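Local coordinates for tailspike protein (Siphovirus 9NA, PDB 3RIQ) that probably recognises and cleaves the O-antigen of Salmonella lipopolysaccharide as a trimeric endorhamnosidase tailspike, fixing the phage to its host receptor, at residues N154-F158 and N174-V178; F222-G228 and S259-L265; V248-N253 and I280-T286. All blocks are in the same frame, centred on the assembly; numbering follows the deposited sequence.

Contact 1: residues N154-F158 and N174-V178; sequences NNIIF and NHILV
N154 and N174 stand side by side and pair through their amides. ND2 of N174 donates to OD1 of N154 at 3.0 Å. The acceptor lies in the amide plane of N174, while the donor is tilted 25° from the carbonyl plane of N154. The two amide planes are turned 45° apart. Both asparagines have CG beside the backbone N, which sends the two side chains the same way and lets one amide bond to the next. OD1 of N174 is held in turn by the backbone N of T203.

The backbones pair in parallel. The N of N155 donates to the O of N174 at 2.9 Å. Beyond the corner at N155 and H175, L177 N meets I156 O at 3.0 Å and F158 N meets L177 O at 2.9 Å. The bond from I156 N to H175 O is weak.

Apolar side chains pack rung on rung. CD1 of I176 rests against CG1 of I156 at 3.8 Å, and CB of F158 lies near CG1 of V178. F170 packs edge-to-face with the F158 ring and also touches I176 and V178. On the other face, CG2 of I157 approaches CD2 of L177 at 4.3 Å. H160 of the second subunit packs on both of these residues.

N155 turns its amide to that subunit, where R182 and E162 of the second subunit bind its OD1 and ND2. In-register parallel strands, a shared corner and in-register side chains are the marks of successive coils of a right-handed parallel beta-helix.

Contact 2: residues F222-G228 and S259-L265; sequences FIRNDGG and SARNYRL
The end of strand 220-223 and the loop after it meet the loop before strand 266-273 in the right-handed beta-helix, and an Asx turn shapes the first loop. In that turn, OD1 of D226 accepts from the backbone N of G228. R264 reaches across and grips D226 side-on in a salt bridge. Its NE donates to D226 OD1 at 2.9 Å, on the syn lone pair. Its NH2 donates to D226 OD2, also at 2.9 Å. The guanidinium and carboxylate planes are 34° apart. OD1 therefore takes two bonds, one on its syn lone pair and one from above the carboxylate plane. The R264 chain bends at chi3 (-64°), and one face of its guanidinium lies against the G228 backbone. D229 binds the NH1 of R264, so the arginine spans two acidic residues.

Main-chain bonds run on both sides of D226. Y263 N donates to N225 O, and G227 N donates to Y263 O at 2.9 Å. D226 and Y263 form a single bridge.

N262 puts its amide between F222 and N225. Its OD1 takes the N of N225 at 2.9 Å, from above the carbonyl plane. Its ND2 makes a weak bond to F222 O.

At the S259 end, R224 N donates to A260 O from well above the carbonyl plane. The R224 chain is extended, and NH1 reaches S259 O at 3.0 Å, in the guanidinium plane. T199 O receives the NH2 of R224, tying in another loop.

Apolar contacts lie in two places. CG2 of I223 touches CB of A260 at 3.8 Å. Away from it, CD1 of L265 makes a CH-pi contact over one face of the F222 ring, 4.1 Å from its centroid.

Contact 3: residues V248-N253 and I280-T286; sequences VKTYQN and IDVNADT
The amide of Q252 and the carboxylate of D281 approach from opposite directions, their planes 49° apart. NE2 of Q252 donates to D281 OD2 at 3.0 Å. The carboxylate is met from above its plane, yet the acceptor lies in the amide plane of Q252. The same nitrogen donates to N283 O at 3.3 Å. That carbonyl is approached on both faces: Q252 NE2 comes to one and the hydroxyl of T250 to the other, with OG1 donating at 2.9 Å. T250 OG1 stands between its backbone N and carbonyl carbon (chi1 54°), which turns the hydroxyl to this oxygen. Q252 bends at chi2 (108°) to bring NE2 to N283 O and D281 OD2.

The amide of N253 works at both ends. ND2 donates to T286 O at 2.8 Å, with the acceptor in the amide plane. OD1 accepts from T286 N at 3.0 Å. N253 N adds a bond to A284 O, so the asparagine holds three backbone atoms of the opposite loop.

Earlier in both segments the chains pair as parallel strands of neighbouring beta-helix coils. D281 N donates to V248 O, and T250 N donates to D281 O. CG2 of V248 meets CG2 of I280 at 4.0 Å, and F267 packs on V248.

D281 OD1 takes the ND2 of N283 at 2.8 Å. A water bridges D281 OD2 and Q252 OE1. The K249 chain runs alongside this carboxylate, and its NZ stops 4.6 Å from D281 OD2. Q252 NE2, N283 ND2 and the water together fix the position and rotation of the D281 carboxylate. Because Q252 also bonds to N283 O, it ties this side chain to the loop backbone.

Overall arrangement
From the N terminus, contact 1 comes first. It closes a short loop by setting 174-178 beside 154-158, one coil on, and it lies at a subunit interface. Contact 2 opens later, at 222-228. Before it closes at 259-265, contact 3 opens at 248-253, and it closes at 280-286, so contacts 2 and 3 cross. They touch through a salt bridge from R261 to D285, and A260 N probably bonds to N253 O. Strands 220-223 and 249-250 are neighbours. Contact 1 touches neither; its centre lies about 16 Å from that of contact 2 and about 22 Å from that of contact 3. Together the three tie successive coils of the beta-helix and their corner loops.

Contact 1: residues N154-F158 and N174-V178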
loop_
_atom_site.group_PDB
_atom_site.type_symbol
_atom_site.label_atom_id
_atom_site.label_comp_id
_atom_site.label_asym_id
_atom_site.label_seq_id
_atom_site.Cartn_x
_atom_site.Cartn_y
_atom_site.Cartn_z
ATOM N N ASN A 154 -16.701 29.289 -6.658
ATOM C CA ASN A 154 -16.649 28.382 -5.521
ATOM C C ASN A 154 -17.526 27.197 -5.809
ATOM O O ASN A 154 -18.622 27.343 -6.376
ATOM C CB ASN A 154 -17.114 29.064 -4.232
ATOM C CG ASN A 154 -16.133 30.091 -3.701
ATOM O OD1 ASN A 154 -14.916 29.972 -3.835
ATOM N ND2 ASN A 154 -16.683 31.121 -3.068
ATOM N N ASN A 155 -17.039 26.016 -5.453
ATOM C CA ASN A 155 -17.882 24.800 -5.465
ATOM C C ASN A 155 -18.363 24.434 -6.871
ATOM O O ASN A 155 -19.578 24.372 -7.140
ATOM C CB ASN A 155 -19.084 24.894 -4.514
ATOM C CG ASN A 155 -19.667 23.548 -4.244
ATOM O OD1 ASN A 155 -18.969 22.529 -4.383
ATOM N ND2 ASN A 155 -20.954 23.504 -3.895
ATOM N N ILE A 156 -17.414 24.176 -7.751
ATOM C CA ILE A 156 -17.692 23.780 -9.158
ATOM C C ILE A 156 -17.105 22.426 -9.379
ATOM O O ILE A 156 -15.957 22.153 -8.960
ATOM C CB ILE A 156 -17.061 24.775 -10.189
ATOM C CG1 ILE A 156 -17.298 26.239 -9.760
ATOM C CG2 ILE A 156 -17.579 24.436 -11.598
ATOM C CD1 ILE A 156 -18.757 26.720 -9.804
ATOM N N ILE A 157 -17.865 21.553 -10.037
ATOM C CA ILE A 157 -17.318 20.236 -10.377
ATOM C C ILE A 157 -17.079 20.158 -11.876
ATOM O O ILE A 157 -17.982 20.470 -12.649
ATOM C CB ILE A 157 -18.293 19.072 -9.901
ATOM C CG1 ILE A 157 -18.560 19.171 -8.383
ATOM C CG2 ILE A 157 -17.719 17.690 -10.304
ATOM C CD1 ILE A 157 -19.574 18.163 -7.878
ATOM N N PHE A 158 -15.872 19.749 -12.270
ATOM C CA PHE A 158 -15.559 19.433 -13.664
ATOM C C PHE A 158 -15.461 17.922 -13.772
ATOM O O PHE A 158 -14.686 17.317 -13.030
ATOM C CB PHE A 158 -14.195 20.054 -14.071
ATOM C CG PHE A 158 -14.277 21.486 -14.525
ATOM C CD1 PHE A 158 -14.747 22.487 -13.669
ATOM C CD2 PHE A 158 -13.820 21.838 -15.792
ATOM C CE1 PHE A 158 -14.848 23.847 -14.117
ATOM C CE2 PHE A 158 -13.894 23.182 -16.241
ATOM C CZ PHE A 158 -14.404 24.200 -15.373
ATOM N N ASN A 174 -12.347 28.157 -4.856
ATOM C CA ASN A 174 -12.329 27.223 -3.711
ATOM C C ASN A 174 -13.298 26.084 -4.001
ATOM O O ASN A 174 -14.278 26.253 -4.752
ATOM C CB ASN A 174 -12.776 27.908 -2.419
ATOM C CG ASN A 174 -11.874 29.048 -2.024
ATOM O OD1 ASN A 174 -10.793 28.842 -1.452
ATOM N ND2 ASN A 174 -12.315 30.280 -2.345
ATOM N N HIS A 175 -13.019 24.931 -3.403
ATOM C CA HIS A 175 -13.867 23.747 -3.555
ATOM C C HIS A 175 -14.131 23.428 -5.016
ATOM O O HIS A 175 -15.266 23.064 -5.402
ATOM C CB HIS A 175 -15.127 23.855 -2.694
ATOM C CG HIS A 175 -14.814 23.896 -1.228
ATOM N ND1 HIS A 175 -14.470 22.767 -0.513
ATOM C CD2 HIS A 175 -14.693 24.939 -0.376
ATOM C CE1 HIS A 175 -14.194 23.109 0.735
ATOM N NE2 HIS A 175 -14.314 24.425 0.839
ATOM N N ILE A 176 -13.082 23.561 -5.833
ATOM C CA ILE A 176 -13.144 23.033 -7.202
ATOM C C ILE A 176 -12.777 21.547 -7.149
ATOM O O ILE A 176 -11.714 21.170 -6.639
ATOM C CB ILE A 176 -12.149 23.775 -8.138
ATOM C CG1 ILE A 176 -12.405 25.305 -8.097
ATOM C CG2 ILE A 176 -12.230 23.185 -9.538
ATOM C CD1 ILE A 176 -13.778 25.735 -8.564
ATOM N N LEU A 177 -13.657 20.696 -7.678
ATOM C CA LEU A 177 -13.331 19.262 -7.818
ATOM C C LEU A 177 -13.211 18.927 -9.279
ATOM O O LEU A 177 -14.172 19.136 -10.027
ATOM C CB LEU A 177 -14.459 18.410 -7.187
ATOM C CG LEU A 177 -14.368 16.900 -7.462
ATOM C CD1 LEU A 177 -13.062 16.270 -6.855
ATOM C CD2 LEU A 177 -15.608 16.224 -6.855
ATOM N N VAL A 178 -12.033 18.446 -9.700
ATOM C CA VAL A 178 -11.827 17.991 -11.073
ATOM C C VAL A 178 -11.705 16.477 -11.078
ATOM O O VAL A 178 -10.734 15.925 -10.521
ATOM C CB VAL A 178 -10.566 18.619 -11.712
ATOM C CG1 VAL A 178 -10.471 18.232 -13.196
ATOM C CG2 VAL A 178 -10.568 20.121 -11.521
#

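Contact 2: residues F222-G228 and S259-L265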
loop_
_atom_site.group_PDB
_atom_site.type_symbol
_atom_site.label_atom_id
_atom_site.label_comp_id
_atom_site.label_asym_id
_atom_site.label_seq_id
_atom_site.Cartn_x
_atom_site.Cartn_y
_atom_site.Cartn_z
ATOM N N PHE A 222 -0.331 23.791 -7.441
ATOM C CA PHE A 222 -0.996 24.541 -6.342
ATOM C C PHE A 222 -0.231 25.821 -5.990
ATOM O O PHE A 222 0.994 25.783 -5.824
ATOM C CB PHE A 222 -1.096 23.688 -5.073
ATOM C CG PHE A 222 -1.998 22.493 -5.226
ATOM C CD1 PHE A 222 -3.351 22.565 -4.888
ATOM C CD2 PHE A 222 -1.519 21.311 -5.800
ATOM C CE1 PHE A 222 -4.209 21.471 -5.075
ATOM C CE2 PHE A 222 -2.380 20.214 -5.979
ATOM C CZ PHE A 222 -3.713 20.301 -5.634
ATOM N N ILE A 223 -0.964 26.942 -5.910
ATOM C CA ILE A 223 -0.411 28.234 -5.525
ATOM C C ILE A 223 -1.254 28.816 -4.390
ATOM O O ILE A 223 -2.457 29.067 -4.577
ATOM C CB ILE A 223 -0.435 29.190 -6.762
ATOM C CG1 ILE A 223 0.566 28.713 -7.806
ATOM C CG2 ILE A 223 -0.185 30.668 -6.357
ATOM C CD1 ILE A 223 0.325 29.308 -9.233
ATOM N N ARG A 224 -0.634 28.996 -3.218
ATOM C CA ARG A 224 -1.315 29.571 -2.030
ATOM C C ARG A 224 -2.617 28.829 -1.697
ATOM O O ARG A 224 -3.695 29.455 -1.524
ATOM C CB ARG A 224 -1.546 31.111 -2.144
ATOM C CG ARG A 224 -1.704 31.762 -0.779
ATOM C CD ARG A 224 -1.844 33.310 -0.877
ATOM N NE ARG A 224 -2.057 33.861 0.481
ATOM C CZ ARG A 224 -1.083 34.149 1.349
ATOM N NH1 ARG A 224 0.203 34.020 1.007
ATOM N NH2 ARG A 224 -1.388 34.638 2.562
ATOM N N ASN A 225 -2.516 27.492 -1.641
ATOM C CA ASN A 225 -3.621 26.637 -1.167
ATOM C C ASN A 225 -3.291 26.071 0.214
ATOM O O ASN A 225 -2.124 25.751 0.499
ATOM C CB ASN A 225 -3.927 25.486 -2.153
ATOM C CG ASN A 225 -4.843 25.915 -3.301
ATOM O OD1 ASN A 225 -5.912 25.300 -3.513
ATOM N ND2 ASN A 225 -4.452 26.960 -4.050
ATOM N N ASP A 226 -4.313 25.964 1.070
ATOM C CA ASP A 226 -4.188 25.354 2.397
ATOM C C ASP A 226 -5.397 24.472 2.619
ATOM O O ASP A 226 -6.542 24.971 2.645
ATOM C CB ASP A 226 -4.097 26.463 3.452
ATOM C CG ASP A 226 -3.842 25.939 4.859
ATOM O OD1 ASP A 226 -3.969 24.708 5.121
ATOM O OD2 ASP A 226 -3.484 26.797 5.728
ATOM N N GLY A 227 -5.159 23.177 2.766
ATOM C CA GLY A 227 -6.268 22.245 2.997
ATOM C C GLY A 227 -6.941 22.351 4.365
ATOM O O GLY A 227 -7.948 21.684 4.617
ATOM N N GLY A 228 -6.381 23.180 5.255
ATOM C CA GLY A 228 -6.840 23.253 6.649
ATOM C C GLY A 228 -6.396 22.031 7.440
ATOM O O GLY A 228 -5.857 21.097 6.861
ATOM N N SER A 259 3.589 35.275 -1.014
ATOM C CA SER A 259 3.889 33.841 -0.903
ATOM C C SER A 259 2.875 32.980 -1.668
ATOM O O SER A 259 1.652 33.142 -1.492
ATOM C CB SER A 259 3.904 33.396 0.572
ATOM O OG SER A 259 4.167 31.992 0.632
ATOM N N ALA A 260 3.397 32.073 -2.493
ATOM C CA ALA A 260 2.614 31.180 -3.328
ATOM C C ALA A 260 2.652 29.745 -2.793
ATOM O O ALA A 260 2.312 28.785 -3.494
ATOM C CB ALA A 260 3.198 31.214 -4.764
ATOM N N ARG A 261 3.130 29.603 -1.566
ATOM C CA ARG A 261 3.357 28.302 -0.928
ATOM C C ARG A 261 2.044 27.612 -0.563
ATOM O O ARG A 261 0.961 28.137 -0.811
ATOM C CB ARG A 261 4.236 28.502 0.299
ATOM C CG ARG A 261 5.642 29.033 -0.065
ATOM C CD ARG A 261 6.379 29.378 1.217
ATOM N NE ARG A 261 7.760 29.850 1.017
ATOM C CZ ARG A 261 8.115 31.119 0.813
ATOM N NH1 ARG A 261 7.193 32.088 0.734
ATOM N NH2 ARG A 261 9.406 31.428 0.697
ATOM N N ASN A 262 2.135 26.416 0.018
ATOM C CA ASN A 262 0.968 25.556 0.233
ATOM C C ASN A 262 1.108 24.713 1.478
ATOM O O ASN A 262 2.223 24.339 1.832
ATOM C CB ASN A 262 0.748 24.630 -0.977
ATOM C CG ASN A 262 0.636 25.400 -2.268
ATOM O OD1 ASN A 262 -0.473 25.772 -2.678
ATOM N ND2 ASN A 262 1.789 25.660 -2.929
ATOM N N TYR A 263 -0.034 24.374 2.081
ATOM C CA TYR A 263 -0.104 23.702 3.373
ATOM C C TYR A 263 -1.184 22.665 3.424
ATOM O O TYR A 263 -2.237 22.811 2.776
ATOM C CB TYR A 263 -0.413 24.722 4.513
ATOM C CG TYR A 263 0.736 25.662 4.805
ATOM C CD1 TYR A 263 1.659 25.379 5.820
ATOM C CD2 TYR A 263 0.915 26.835 4.063
ATOM C CE1 TYR A 263 2.741 26.217 6.073
ATOM C CE2 TYR A 263 1.980 27.690 4.320
ATOM C CZ TYR A 263 2.898 27.367 5.332
ATOM O OH TYR A 263 3.950 28.183 5.584
ATOM N N ARG A 264 -0.926 21.598 4.179
ATOM C CA ARG A 264 -2.002 20.689 4.580
ATOM C C ARG A 264 -2.826 20.066 3.438
ATOM O O ARG A 264 -4.070 20.038 3.469
ATOM C CB ARG A 264 -2.906 21.379 5.635
ATOM C CG ARG A 264 -2.117 21.598 6.936
ATOM C CD ARG A 264 -2.946 22.246 8.040
ATOM N NE ARG A 264 -3.406 23.601 7.739
ATOM C CZ ARG A 264 -3.805 24.479 8.665
ATOM N NH1 ARG A 264 -3.836 24.133 9.951
ATOM N NH2 ARG A 264 -4.189 25.696 8.304
ATOM N N LEU A 265 -2.123 19.618 2.395
ATOM C CA LEU A 265 -2.780 18.936 1.272
ATOM C C LEU A 265 -2.553 17.429 1.394
ATOM O O LEU A 265 -1.679 16.970 2.174
ATOM C CB LEU A 265 -2.209 19.447 -0.065
ATOM C CG LEU A 265 -2.432 20.959 -0.281
ATOM C CD1 LEU A 265 -1.672 21.437 -1.534
ATOM C CD2 LEU A 265 -3.931 21.299 -0.432
#

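Contact 3: residues V248-N253 and I280-T286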
loop_
_atom_site.group_PDB
_atom_site.type_symbol
_atom_site.label_atom_id
_atom_site.label_comp_id
_atom_site.label_asym_id
_atom_site.label_seq_id
_atom_site.Cartn_x
_atom_site.Cartn_y
_atom_site.Cartn_z
ATOM N N VAL A 248 3.481 16.283 -9.982
ATOM C CA VAL A 248 2.589 17.316 -9.451
ATOM C C VAL A 248 3.510 18.263 -8.670
ATOM O O VAL A 248 4.633 17.901 -8.285
ATOM C CB VAL A 248 1.480 16.766 -8.505
ATOM C CG1 VAL A 248 0.545 15.788 -9.241
ATOM C CG2 VAL A 248 2.088 16.135 -7.215
ATOM N N LYS A 249 3.029 19.466 -8.378
ATOM C CA LYS A 249 3.892 20.475 -7.729
ATOM C C LYS A 249 3.145 21.412 -6.806
ATOM O O LYS A 249 2.050 21.897 -7.167
ATOM C CB LYS A 249 4.569 21.337 -8.822
ATOM C CG LYS A 249 5.480 22.448 -8.296
ATOM C CD LYS A 249 6.292 23.118 -9.419
ATOM C CE LYS A 249 7.035 24.325 -8.854
ATOM N NZ LYS A 249 7.704 25.200 -9.903
ATOM N N THR A 250 3.747 21.684 -5.645
ATOM C CA THR A 250 3.349 22.818 -4.813
ATOM C C THR A 250 4.344 23.938 -5.118
ATOM O O THR A 250 5.552 23.746 -5.033
ATOM C CB THR A 250 3.340 22.463 -3.325
ATOM O OG1 THR A 250 4.616 21.923 -2.938
ATOM C CG2 THR A 250 2.272 21.427 -3.034
ATOM N N TYR A 251 3.838 25.105 -5.498
ATOM C CA TYR A 251 4.716 26.229 -5.848
ATOM C C TYR A 251 5.551 26.666 -4.632
ATOM O O TYR A 251 5.133 26.569 -3.484
ATOM C CB TYR A 251 3.865 27.408 -6.407
ATOM C CG TYR A 251 4.606 28.347 -7.371
ATOM C CD1 TYR A 251 4.573 28.136 -8.739
ATOM C CD2 TYR A 251 5.304 29.448 -6.898
ATOM C CE1 TYR A 251 5.258 28.979 -9.605
ATOM C CE2 TYR A 251 5.982 30.288 -7.750
ATOM C CZ TYR A 251 5.952 30.058 -9.093
ATOM O OH TYR A 251 6.614 30.912 -9.974
ATOM N N GLN A 252 6.742 27.185 -4.930
ATOM C CA GLN A 252 7.662 27.732 -3.927
ATOM C C GLN A 252 7.816 29.247 -3.936
ATOM O O GLN A 252 7.681 29.888 -4.956
ATOM C CB GLN A 252 9.044 27.097 -4.090
ATOM C CG GLN A 252 9.053 25.560 -3.853
ATOM C CD GLN A 252 9.240 24.764 -5.109
ATOM O OE1 GLN A 252 10.128 25.048 -5.900
ATOM N NE2 GLN A 252 8.449 23.767 -5.292
ATOM N N ASN A 253 8.139 29.807 -2.791
ATOM C CA ASN A 253 8.480 31.227 -2.679
ATOM C C ASN A 253 7.305 32.149 -3.066
ATOM O O ASN A 253 6.204 31.849 -2.712
ATOM C CB ASN A 253 9.779 31.542 -3.435
ATOM C CG ASN A 253 10.993 30.738 -2.918
ATOM O OD1 ASN A 253 10.882 29.869 -2.067
ATOM N ND2 ASN A 253 12.157 31.045 -3.459
ATOM N N ILE A 280 7.444 13.828 -7.778
ATOM C CA ILE A 280 6.554 14.822 -7.185
ATOM C C ILE A 280 7.475 15.903 -6.636
ATOM O O ILE A 280 8.609 15.605 -6.237
ATOM C CB ILE A 280 5.647 14.236 -6.042
ATOM C CG1 ILE A 280 6.465 13.734 -4.836
ATOM C CG2 ILE A 280 4.728 13.149 -6.586
ATOM C CD1 ILE A 280 5.599 13.232 -3.685
ATOM N N ASP A 281 6.996 17.153 -6.630
ATOM C CA ASP A 281 7.777 18.277 -6.058
ATOM C C ASP A 281 6.872 18.913 -5.012
ATOM O O ASP A 281 6.064 19.792 -5.343
ATOM C CB ASP A 281 8.130 19.313 -7.145
ATOM C CG ASP A 281 8.767 20.567 -6.569
ATOM O OD1 ASP A 281 9.118 20.547 -5.359
ATOM O OD2 ASP A 281 8.945 21.557 -7.330
ATOM N N VAL A 282 6.974 18.452 -3.770
ATOM C CA VAL A 282 6.122 18.994 -2.705
ATOM C C VAL A 282 7.028 19.842 -1.810
ATOM O O VAL A 282 7.228 19.541 -0.629
ATOM C CB VAL A 282 5.383 17.873 -1.934
ATOM C CG1 VAL A 282 4.396 18.469 -0.918
ATOM C CG2 VAL A 282 4.593 16.980 -2.919
ATOM N N ASN A 283 7.645 20.871 -2.413
ATOM C CA ASN A 283 8.479 21.813 -1.677
ATOM C C ASN A 283 7.787 23.161 -1.521
ATOM O O ASN A 283 6.964 23.555 -2.373
ATOM C CB ASN A 283 9.808 22.023 -2.422
ATOM C CG ASN A 283 10.747 20.828 -2.281
ATOM O OD1 ASN A 283 11.683 20.851 -1.461
ATOM N ND2 ASN A 283 10.503 19.774 -3.061
ATOM N N ALA A 284 8.163 23.901 -0.481
ATOM C CA ALA A 284 7.602 25.244 -0.233
ATOM C C ALA A 284 8.662 26.349 -0.350
ATOM O O ALA A 284 8.331 27.431 -0.814
ATOM C CB ALA A 284 6.927 25.291 1.139
ATOM N N ASP A 285 9.908 26.079 0.064
ATOM C CA ASP A 285 11.013 27.030 -0.115
ATOM C C ASP A 285 11.974 26.517 -1.185
ATOM O O ASP A 285 12.214 25.291 -1.286
ATOM C CB ASP A 285 11.793 27.200 1.198
ATOM C CG ASP A 285 11.029 27.952 2.261
ATOM O OD1 ASP A 285 10.248 28.877 1.919
ATOM O OD2 ASP A 285 11.186 27.589 3.454
ATOM N N THR A 286 12.585 27.426 -1.943
ATOM C CA THR A 286 13.586 27.020 -2.925
ATOM C C THR A 286 14.615 28.141 -3.110
ATOM O O THR A 286 14.314 29.311 -2.849
ATOM C CB THR A 286 12.954 26.635 -4.284
ATOM O OG1 THR A 286 13.928 25.986 -5.097
ATOM C CG2 THR A 286 12.422 27.846 -5.049
HETATM O O HOH W 1 4.359 24.998 -1.258
HETATM O O HOH W 2 11.513 22.639 -6.492
#